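Long-range contacts in uncharacterized protein (Sphaerobacter thermophilus, PDB 5TGN), which is of unknown function but carries a SnoaL-like domain of the NTF2 clan, whose cone-shaped fold often holds a ligand pocket, and is seen as a four-chain assembly: residues L28-E34 with R100-L104; H72-G78 with I90-V96; V17-D21 with A56-T61. All coordinates share one frame. Residues are numbered along the deposited sequence.

Interaction 1 (L28-E34 with R100-L104); sequences LFAQDGE and RIRRL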
loop_
_atom_site.group_PDB
_atom_site.type_symbol
_atom_site.label_atom_id
_atom_site.label_comp_id
_atom_site.label_asym_id
_atom_site.label_seq_id
_atom_site.Cartn_x
_atom_site.Cartn_y
_atom_site.Cartn_z
ATOM N N LEU A 28 -9.079 -19.776 7.403
ATOM C CA LEU A 28 -9.951 -19.029 8.303
ATOM C C LEU A 28 -11.017 -18.219 7.584
ATOM O O LEU A 28 -11.909 -17.676 8.248
ATOM C CB LEU A 28 -9.143 -18.070 9.169
ATOM C CG LEU A 28 -7.998 -18.718 9.927
ATOM C CD1 LEU A 28 -7.194 -17.589 10.562
ATOM C CD2 LEU A 28 -8.519 -19.728 10.984
ATOM N N PHE A 29 -10.963 -18.108 6.269
ATOM C CA PHE A 29 -11.891 -17.251 5.541
ATOM C C PHE A 29 -12.985 -18.084 4.874
ATOM O O PHE A 29 -12.777 -19.247 4.521
ATOM C CB PHE A 29 -11.158 -16.437 4.469
ATOM C CG PHE A 29 -10.290 -15.355 5.014
ATOM C CD1 PHE A 29 -10.651 -14.021 4.877
ATOM C CD2 PHE A 29 -9.090 -15.662 5.631
ATOM C CE1 PHE A 29 -9.822 -12.988 5.353
ATOM C CE2 PHE A 29 -8.240 -14.634 6.127
ATOM C CZ PHE A 29 -8.612 -13.292 5.996
ATOM N N ALA A 30 -14.151 -17.464 4.701
ATOM C CA ALA A 30 -15.172 -18.004 3.813
ATOM C C ALA A 30 -14.624 -18.117 2.392
ATOM O O ALA A 30 -13.682 -17.419 1.996
ATOM C CB ALA A 30 -16.430 -17.125 3.809
ATOM N N GLN A 31 -15.244 -19.003 1.618
ATOM C CA GLN A 31 -14.805 -19.228 0.247
ATOM C C GLN A 31 -14.813 -17.939 -0.561
ATOM O O GLN A 31 -13.946 -17.728 -1.413
ATOM C CB GLN A 31 -15.695 -20.291 -0.419
ATOM C CG GLN A 31 -15.330 -20.564 -1.862
ATOM C CD GLN A 31 -16.172 -21.683 -2.521
ATOM O OE1 GLN A 31 -17.245 -22.073 -2.021
ATOM N NE2 GLN A 31 -15.682 -22.188 -3.664
ATOM N N ASP A 32 -15.802 -17.078 -0.335
ATOM C CA ASP A 32 -15.842 -15.761 -0.957
ATOM C C ASP A 32 -15.392 -14.662 -0.002
ATOM O O ASP A 32 -15.751 -13.501 -0.198
ATOM C CB ASP A 32 -17.249 -15.472 -1.490
ATOM C CG ASP A 32 -18.321 -15.668 -0.439
ATOM O OD1 ASP A 32 -17.982 -16.122 0.670
ATOM O OD2 ASP A 32 -19.508 -15.393 -0.721
ATOM N N GLY A 33 -14.624 -15.007 1.029
ATOM C CA GLY A 33 -14.099 -14.011 1.937
ATOM C C GLY A 33 -12.993 -13.220 1.264
ATOM O O GLY A 33 -12.511 -13.566 0.186
ATOM N N GLU A 34 -12.581 -12.128 1.900
ATOM C CA GLU A 34 -11.606 -11.285 1.233
ATOM C C GLU A 34 -10.749 -10.511 2.224
ATOM O O GLU A 34 -11.146 -10.244 3.365
ATOM C CB GLU A 34 -12.295 -10.297 0.294
ATOM C CG GLU A 34 -13.121 -9.293 1.044
ATOM C CD GLU A 34 -13.994 -8.458 0.135
ATOM O OE1 GLU A 34 -14.307 -8.922 -0.989
ATOM O OE2 GLU A 34 -14.379 -7.340 0.554
ATOM N N ARG A 100 -16.472 -18.064 10.091
ATOM C CA ARG A 100 -15.335 -17.736 9.235
ATOM C C ARG A 100 -15.254 -16.234 9.042
ATOM O O ARG A 100 -16.221 -15.513 9.272
ATOM C CB ARG A 100 -15.409 -18.423 7.868
ATOM C CG ARG A 100 -15.244 -19.929 7.960
ATOM C CD ARG A 100 -15.229 -20.604 6.604
ATOM N NE ARG A 100 -14.896 -22.023 6.719
ATOM C CZ ARG A 100 -13.729 -22.543 6.361
ATOM N NH1 ARG A 100 -12.797 -21.763 5.842
ATOM N NH2 ARG A 100 -13.511 -23.847 6.498
ATOM N N ILE A 101 -14.090 -15.776 8.590
ATOM C CA ILE A 101 -13.879 -14.368 8.249
ATOM C C ILE A 101 -14.489 -14.082 6.885
ATOM O O ILE A 101 -14.131 -14.713 5.882
ATOM C CB ILE A 101 -12.385 -14.003 8.261
ATOM C CG1 ILE A 101 -11.748 -14.365 9.610
ATOM C CG2 ILE A 101 -12.224 -12.515 8.007
ATOM C CD1 ILE A 101 -10.174 -14.447 9.564
ATOM N N ARG A 102 -15.427 -13.138 6.849
ATOM C CA ARG A 102 -15.968 -12.672 5.581
ATOM C C ARG A 102 -15.083 -11.586 4.990
ATOM O O ARG A 102 -14.899 -11.523 3.769
ATOM C CB ARG A 102 -17.395 -12.164 5.771
ATOM C CG ARG A 102 -18.361 -13.314 6.090
ATOM C CD ARG A 102 -19.774 -13.102 5.537
ATOM N NE ARG A 102 -19.754 -12.716 4.130
ATOM C CZ ARG A 102 -19.578 -13.567 3.125
ATOM N NH1 ARG A 102 -19.569 -13.125 1.877
ATOM N NH2 ARG A 102 -19.407 -14.857 3.370
ATOM N N ARG A 103 -14.536 -10.717 5.830
ATOM C CA ARG A 103 -13.677 -9.683 5.301
ATOM C C ARG A 103 -12.665 -9.285 6.360
ATOM O O ARG A 103 -13.002 -9.156 7.543
ATOM C CB ARG A 103 -14.478 -8.455 4.845
ATOM C CG ARG A 103 -13.587 -7.229 4.490
ATOM C CD ARG A 103 -14.488 -5.990 4.350
ATOM N NE ARG A 103 -15.212 -5.954 3.081
ATOM C CZ ARG A 103 -16.165 -5.073 2.784
ATOM N NH1 ARG A 103 -16.545 -4.180 3.691
ATOM N NH2 ARG A 103 -16.721 -5.062 1.577
ATOM N N LEU A 104 -11.418 -9.113 5.927
ATOM C CA LEU A 104 -10.392 -8.518 6.771
ATOM C C LEU A 104 -9.922 -7.241 6.087
ATOM O O LEU A 104 -9.522 -7.270 4.918
ATOM C CB LEU A 104 -9.229 -9.493 7.012
ATOM C CG LEU A 104 -7.923 -8.834 7.484
ATOM C CD1 LEU A 104 -8.085 -8.220 8.850
ATOM C CD2 LEU A 104 -6.770 -9.847 7.431
HETATM O O HOH W 1 -14.823 -5.330 -1.173
#
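Parallel pairing of two strands, each broken by a corner, joins L28-E34 to R100-L104. F29 pairs with I101 (CA-CA 4.4 Å) and, beyond the corners, E34 with R103 (CA-CA 4.8 Å). Four backbone hydrogen bonds hold this register. I101 N donates to L28 O (2.9 Å) and A30 N to I101 O (3.0 Å); past the corner E34 N donates to R102 O (3.0 Å) and L104 N to E34 O (2.8 Å). A type I turn from A30 to G33, closed by G33 N to A30 O at 2.8 Å, makes one corner. In 100-104, R102 and R103 both face D95 of strand 88-97 in a classic beta bulge. A CB on G33 would run into I101 O.

Apolar contact gathers round the F29 ring: I101 CB sits over its face in a CH-pi contact, 4.0 Å from the centroid, and L104 CB meets its edge, 3.9 Å from F29 CE1. Y13 of helix 6-18 packs on F29, L28 and L104.

Arginines make the polar side-chain contacts. R100 NH1 donates to F29 O (2.8 Å). At the exposed turn R102 forms a weak, two-pronged salt bridge with D32 (NH2 to OD1 3.3 Å, NH1 to OD2 3.4 Å). On the sheet face shared by E34 and R103, R103 NE bridges to E34 OE2 at 3.0 Å; E34 also pairs with R44.

The chemistry is thus divided: greasy side chains join the helix-covered core, the weak R102-D32 pair clips the turn, and R103, shared between E34 and E91 of the second subunit, links the contact to the interface.

Interaction 2 (H72-G78 with I90-V96); sequences HRVVLHG and IEWIFDV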
loop_
_atom_site.group_PDB
_atom_site.type_symbol
_atom_site.label_atom_id
_atom_site.label_comp_id
_atom_site.label_asym_id
_atom_site.label_seq_id
_atom_site.Cartn_x
_atom_site.Cartn_y
_atom_site.Cartn_z
ATOM N N HIS A 72 -19.329 -10.848 15.972
ATOM C CA HIS A 72 -19.217 -10.724 14.528
ATOM C C HIS A 72 -18.191 -9.703 14.054
ATOM O O HIS A 72 -17.970 -9.602 12.846
ATOM C CB HIS A 72 -20.588 -10.392 13.932
ATOM C CG HIS A 72 -21.669 -11.331 14.395
ATOM N ND1 HIS A 72 -22.566 -11.004 15.390
ATOM C CD2 HIS A 72 -21.952 -12.607 14.038
ATOM C CE1 HIS A 72 -23.378 -12.027 15.602
ATOM N NE2 HIS A 72 -23.024 -13.014 14.797
ATOM N N ARG A 73 -17.532 -8.971 14.948
ATOM C CA ARG A 73 -16.535 -8.017 14.482
ATOM C C ARG A 73 -15.407 -7.947 15.492
ATOM O O ARG A 73 -15.653 -7.933 16.699
ATOM C CB ARG A 73 -17.150 -6.634 14.255
ATOM C CG ARG A 73 -16.200 -5.591 13.672
ATOM C CD ARG A 73 -16.994 -4.336 13.268
ATOM N NE ARG A 73 -16.135 -3.246 12.802
ATOM C CZ ARG A 73 -15.644 -2.285 13.589
ATOM N NH1 ARG A 73 -15.928 -2.270 14.895
ATOM N NH2 ARG A 73 -14.864 -1.336 13.076
ATOM N N VAL A 74 -14.166 -7.919 15.002
ATOM C CA VAL A 74 -13.002 -7.770 15.875
ATOM C C VAL A 74 -12.081 -6.709 15.275
ATOM O O VAL A 74 -11.801 -6.733 14.067
ATOM C CB VAL A 74 -12.251 -9.107 16.041
ATOM C CG1 VAL A 74 -10.989 -8.915 16.859
ATOM C CG2 VAL A 74 -13.155 -10.165 16.703
ATOM N N VAL A 75 -11.589 -5.802 16.115
ATOM C CA VAL A 75 -10.518 -4.887 15.745
ATOM C C VAL A 75 -9.299 -5.193 16.604
ATOM O O VAL A 75 -9.367 -5.106 17.840
ATOM C CB VAL A 75 -10.943 -3.425 15.903
ATOM C CG1 VAL A 75 -9.809 -2.476 15.470
ATOM C CG2 VAL A 75 -12.231 -3.157 15.119
ATOM N N LEU A 76 -8.179 -5.524 15.953
ATOM C CA LEU A 76 -6.885 -5.629 16.628
ATOM C C LEU A 76 -5.980 -4.491 16.175
ATOM O O LEU A 76 -5.989 -4.117 15.001
ATOM C CB LEU A 76 -6.175 -6.951 16.325
ATOM C CG LEU A 76 -6.958 -8.252 16.491
ATOM C CD1 LEU A 76 -6.075 -9.414 16.049
ATOM C CD2 LEU A 76 -7.449 -8.410 17.949
ATOM N N HIS A 77 -5.207 -3.941 17.108
ATOM C CA HIS A 77 -4.096 -3.056 16.792
ATOM C C HIS A 77 -2.807 -3.777 17.145
ATOM O O HIS A 77 -2.760 -4.538 18.117
ATOM C CB HIS A 77 -4.196 -1.733 17.547
ATOM C CG HIS A 77 -5.277 -0.831 17.032
ATOM N ND1 HIS A 77 -5.412 0.477 17.436
ATOM C CD2 HIS A 77 -6.267 -1.051 16.129
ATOM C CE1 HIS A 77 -6.443 1.025 16.810
ATOM N NE2 HIS A 77 -6.979 0.117 16.011
ATOM N N GLY A 78 -1.772 -3.573 16.337
ATOM C CA GLY A 78 -0.541 -4.297 16.598
ATOM C C GLY A 78 0.648 -3.591 15.985
ATOM O O GLY A 78 0.513 -2.578 15.296
ATOM N N ILE A 90 -0.379 -1.215 12.954
ATOM C CA ILE A 90 -1.347 -1.787 12.024
ATOM C C ILE A 90 -2.662 -2.038 12.751
ATOM O O ILE A 90 -2.670 -2.421 13.926
ATOM C CB ILE A 90 -0.826 -3.094 11.378
ATOM C CG1 ILE A 90 0.489 -2.860 10.619
ATOM C CG2 ILE A 90 -1.834 -3.651 10.381
ATOM C CD1 ILE A 90 0.394 -1.871 9.458
ATOM N N GLU A 91 -3.767 -1.811 12.054
ATOM C CA GLU A 91 -5.094 -2.132 12.553
ATOM C C GLU A 91 -5.693 -3.194 11.640
ATOM O O GLU A 91 -5.681 -3.032 10.416
ATOM C CB GLU A 91 -5.971 -0.871 12.594
ATOM C CG GLU A 91 -7.482 -1.102 12.791
ATOM C CD GLU A 91 -8.263 0.202 12.734
ATOM O OE1 GLU A 91 -8.540 0.708 11.618
ATOM O OE2 GLU A 91 -8.540 0.762 13.800
ATOM N N TRP A 92 -6.184 -4.289 12.231
ATOM C CA TRP A 92 -6.860 -5.370 11.507
ATOM C C TRP A 92 -8.332 -5.353 11.903
ATOM O O TRP A 92 -8.657 -5.485 13.087
ATOM C CB TRP A 92 -6.249 -6.736 11.846
ATOM C CG TRP A 92 -4.837 -6.963 11.356
ATOM C CD1 TRP A 92 -4.449 -7.547 10.167
ATOM C CD2 TRP A 92 -3.625 -6.665 12.068
ATOM N NE1 TRP A 92 -3.072 -7.601 10.094
ATOM C CE2 TRP A 92 -2.545 -7.063 11.246
ATOM C CE3 TRP A 92 -3.351 -6.098 13.320
ATOM C CZ2 TRP A 92 -1.203 -6.912 11.641
ATOM C CZ3 TRP A 92 -2.026 -5.945 13.708
ATOM C CH2 TRP A 92 -0.966 -6.344 12.862
ATOM N N ILE A 93 -9.225 -5.195 10.934
ATOM C CA ILE A 93 -10.668 -5.190 11.215
ATOM C C ILE A 93 -11.246 -6.451 10.600
ATOM O O ILE A 93 -11.249 -6.582 9.377
ATOM C CB ILE A 93 -11.372 -3.946 10.649
ATOM C CG1 ILE A 93 -10.705 -2.659 11.175
ATOM C CG2 ILE A 93 -12.901 -3.978 10.970
ATOM C CD1 ILE A 93 -11.240 -1.375 10.485
ATOM N N PHE A 94 -11.743 -7.377 11.434
ATOM C CA PHE A 94 -12.291 -8.657 10.979
ATOM C C PHE A 94 -13.817 -8.602 11.041
ATOM O O PHE A 94 -14.381 -8.348 12.115
ATOM C CB PHE A 94 -11.827 -9.817 11.864
ATOM C CG PHE A 94 -10.362 -10.054 11.877
ATOM C CD1 PHE A 94 -9.797 -11.045 11.067
ATOM C CD2 PHE A 94 -9.536 -9.344 12.741
ATOM C CE1 PHE A 94 -8.414 -11.298 11.100
ATOM C CE2 PHE A 94 -8.149 -9.568 12.759
ATOM C CZ PHE A 94 -7.588 -10.530 11.950
ATOM N N ASP A 95 -14.483 -8.850 9.909
ATOM C CA ASP A 95 -15.927 -9.116 9.884
ATOM C C ASP A 95 -16.137 -10.623 9.763
ATOM O O ASP A 95 -15.629 -11.246 8.823
ATOM C CB ASP A 95 -16.619 -8.387 8.720
ATOM C CG ASP A 95 -16.405 -6.871 8.769
ATOM O OD1 ASP A 95 -16.797 -6.250 9.784
ATOM O OD2 ASP A 95 -15.821 -6.297 7.812
ATOM N N VAL A 96 -16.898 -11.199 10.697
ATOM C CA VAL A 96 -17.022 -12.645 10.849
ATOM C C VAL A 96 -18.484 -13.031 10.704
ATOM O O VAL A 96 -19.374 -12.331 11.202
ATOM C CB VAL A 96 -16.459 -13.112 12.212
ATOM C CG1 VAL A 96 -16.814 -14.589 12.510
ATOM C CG2 VAL A 96 -14.958 -12.824 12.278
HETATM O O HOH W 2 -19.007 -7.321 10.964
HETATM O O HOH W 3 -16.191 -3.547 9.912
#
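Six consecutive antiparallel pairs, R73-D95 to G78-I90, make this hairpin, and side chains alternate between its faces. On the core face F94 (chi1 m) has its edge near V74 O, and L76 (m, t) places CD1 3.9 Å from F94 CE2. W92, also m, turns the edge of its indole to the partner strand, CZ3 3.6 Å from G78 N; a CB on G78 would clash with that ring. A10 of helix 6-18 covers V74 and F94.

On the opposite face of the sheet, H77 (m) and E91 (extended t, t) bring H77 NE2 to E91 OE2 at 2.8 Å, a hydrogen bond. E91 OE1 takes R103 of the second subunit in a salt bridge. R73, extended (t) through chi3, runs past I93 and reaches D95 through water 3, R73 NE to water 2.9 Å and water to D95 OD1 2.8 Å.

One face is therefore aromatic and aliphatic, suited to the core beneath the helix; the other mixes R73, H77, E91 and D95 with V75 and I93, and E91, R73 and I93 meet the second subunit.

Interaction 3 (V17-D21 with A56-T61); sequences VNGRD and APPATT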
loop_
_atom_site.group_PDB
_atom_site.type_symbol
_atom_site.label_atom_id
_atom_site.label_comp_id
_atom_site.label_asym_id
_atom_site.label_seq_id
_atom_site.Cartn_x
_atom_site.Cartn_y
_atom_site.Cartn_z
ATOM N N VAL A 17 -0.129 -15.765 10.181
ATOM C CA VAL A 17 0.705 -14.830 9.435
ATOM C C VAL A 17 2.119 -14.762 10.018
ATOM O O VAL A 17 3.105 -14.750 9.267
ATOM C CB VAL A 17 0.018 -13.453 9.381
ATOM C CG1 VAL A 17 0.999 -12.385 8.920
ATOM C CG2 VAL A 17 -1.165 -13.529 8.441
ATOM N N ASN A 18 2.254 -14.769 11.359
ATOM C CA ASN A 18 3.597 -14.879 11.953
ATOM C C ASN A 18 4.315 -16.145 11.512
ATOM O O ASN A 18 5.550 -16.174 11.462
ATOM C CB ASN A 18 3.520 -14.855 13.482
ATOM C CG ASN A 18 3.364 -13.458 14.019
ATOM O OD1 ASN A 18 4.026 -12.546 13.541
ATOM N ND2 ASN A 18 2.487 -13.275 14.996
ATOM N N GLY A 19 3.570 -17.208 11.226
ATOM C CA GLY A 19 4.167 -18.437 10.756
ATOM C C GLY A 19 4.345 -18.511 9.256
ATOM O O GLY A 19 4.690 -19.580 8.748
ATOM N N ARG A 20 4.109 -17.412 8.540
ATOM C CA ARG A 20 4.176 -17.333 7.079
ATOM C C ARG A 20 3.185 -18.280 6.397
ATOM O O ARG A 20 3.329 -18.591 5.210
ATOM C CB ARG A 20 5.599 -17.600 6.573
ATOM C CG ARG A 20 6.660 -16.699 7.194
ATOM C CD ARG A 20 7.632 -16.169 6.149
ATOM N NE ARG A 20 6.934 -15.347 5.167
ATOM C CZ ARG A 20 7.528 -14.615 4.233
ATOM N NH1 ARG A 20 8.854 -14.590 4.135
ATOM N NH2 ARG A 20 6.786 -13.908 3.394
ATOM N N ASP A 21 2.160 -18.718 7.124
ATOM C CA ASP A 21 1.357 -19.871 6.729
ATOM C C ASP A 21 0.152 -19.356 5.954
ATOM O O ASP A 21 -0.931 -19.169 6.500
ATOM C CB ASP A 21 0.981 -20.672 7.962
ATOM C CG ASP A 21 0.121 -21.873 7.647
ATOM O OD1 ASP A 21 -0.105 -22.188 6.453
ATOM O OD2 ASP A 21 -0.345 -22.499 8.610
ATOM N N ALA A 56 4.260 -11.096 1.761
ATOM C CA ALA A 56 4.786 -10.305 2.877
ATOM C C ALA A 56 6.277 -10.559 3.098
ATOM O O ALA A 56 6.760 -11.676 2.911
ATOM C CB ALA A 56 4.032 -10.649 4.169
ATOM N N PRO A 57 7.026 -9.546 3.522
ATOM C CA PRO A 57 8.416 -9.782 3.943
ATOM C C PRO A 57 8.444 -10.556 5.245
ATOM O O PRO A 57 7.452 -10.539 5.986
ATOM C CB PRO A 57 8.964 -8.362 4.140
ATOM C CG PRO A 57 7.758 -7.553 4.504
ATOM C CD PRO A 57 6.637 -8.125 3.678
ATOM N N PRO A 58 9.546 -11.270 5.548
ATOM C CA PRO A 58 9.751 -11.746 6.923
ATOM C C PRO A 58 9.447 -10.642 7.921
ATOM O O PRO A 58 9.991 -9.533 7.832
ATOM C CB PRO A 58 11.233 -12.141 6.941
ATOM C CG PRO A 58 11.503 -12.533 5.531
ATOM C CD PRO A 58 10.667 -11.637 4.665
ATOM N N ALA A 59 8.532 -10.926 8.840
ATOM C CA ALA A 59 8.056 -9.933 9.790
ATOM C C ALA A 59 7.472 -10.672 10.976
ATOM O O ALA A 59 7.068 -11.828 10.861
ATOM C CB ALA A 59 7.011 -9.009 9.146
ATOM N N THR A 60 7.443 -10.013 12.130
ATOM C CA THR A 60 6.705 -10.540 13.266
ATOM C C THR A 60 5.667 -9.519 13.702
ATOM O O THR A 60 5.929 -8.311 13.711
ATOM C CB THR A 60 7.618 -10.892 14.458
ATOM O OG1 THR A 60 8.205 -9.694 14.978
ATOM C CG2 THR A 60 8.708 -11.845 14.033
ATOM N N THR A 61 4.490 -10.015 14.058
ATOM C CA THR A 61 3.347 -9.204 14.447
ATOM C C THR A 61 3.088 -9.433 15.925
ATOM O O THR A 61 2.683 -10.532 16.312
ATOM C CB THR A 61 2.117 -9.591 13.632
ATOM O OG1 THR A 61 2.389 -9.439 12.236
ATOM C CG2 THR A 61 0.942 -8.743 14.044
HETATM O O HOH W 4 7.338 -14.335 12.767
#
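This is a polar surface contact between the C-terminal end of helix 6-18 and the loop leading into strand 60-69, whose direct hydrogen bonds come from one asparagine side chain. N18, in the last turn of the helix, reads the backbone of T61 in both directions: T61 N donates to N18 OD1 at 2.6 Å, and N18 ND2 donates to T61 O at 3.0 Å. The amide thus pairs with the start of the strand much as a neighbouring strand's peptide would. Water 4 adds a second link, donating to N18 O (2.9 Å) and A59 O (3.2 Å).

The helix stops in a Schellman motif. R20, with positive phi, is its C-prime residue, and R20 N bonds to V17 O at 2.9 Å. The chain then turns away to D21, which N-caps the next helix by accepting from G24 N and also pairs with R16. The poorly ordered R20 side chain extends toward the loop, its guanidinium lying over the P57-P58 peptide with NH1 3.5 Å from P58 CD.

Strand 73-81 flanks this end of strand 60-69: T60 shares backbone hydrogen bonding with Q81, and A59 and T61 touch V80. P57 and P58 pack against R110 and H108 of the third subunit and A56 against R41 of the fourth, so this junction of helix, loop and the strand outermost within this chain lies where subunits meet.

How the interactions relate
From the N terminus, helix 6-18 ends in the first segment of interaction 3, whose partner at 56-61 closes a loop containing the 28-34 half of interaction 1. The chain must run on to 100-104 before interaction 1 closes, so these two cross, about 19 Å apart between centres. Interaction 2 follows interaction 3 in series and, as a local hairpin, falls wholly within the span of interaction 1. All reach one mixed sheet. D95 bonds to R102 and R103 through backbone atoms, uniting interactions 1 and 2, while W92 CH2 meets T61 CG2 at 3.3 Å. Interaction 3 ties the end of helix 6-18 to strand 60-69, interaction 2 pairs 73-81 with 88-97, and interaction 1 joins the first strands to the last.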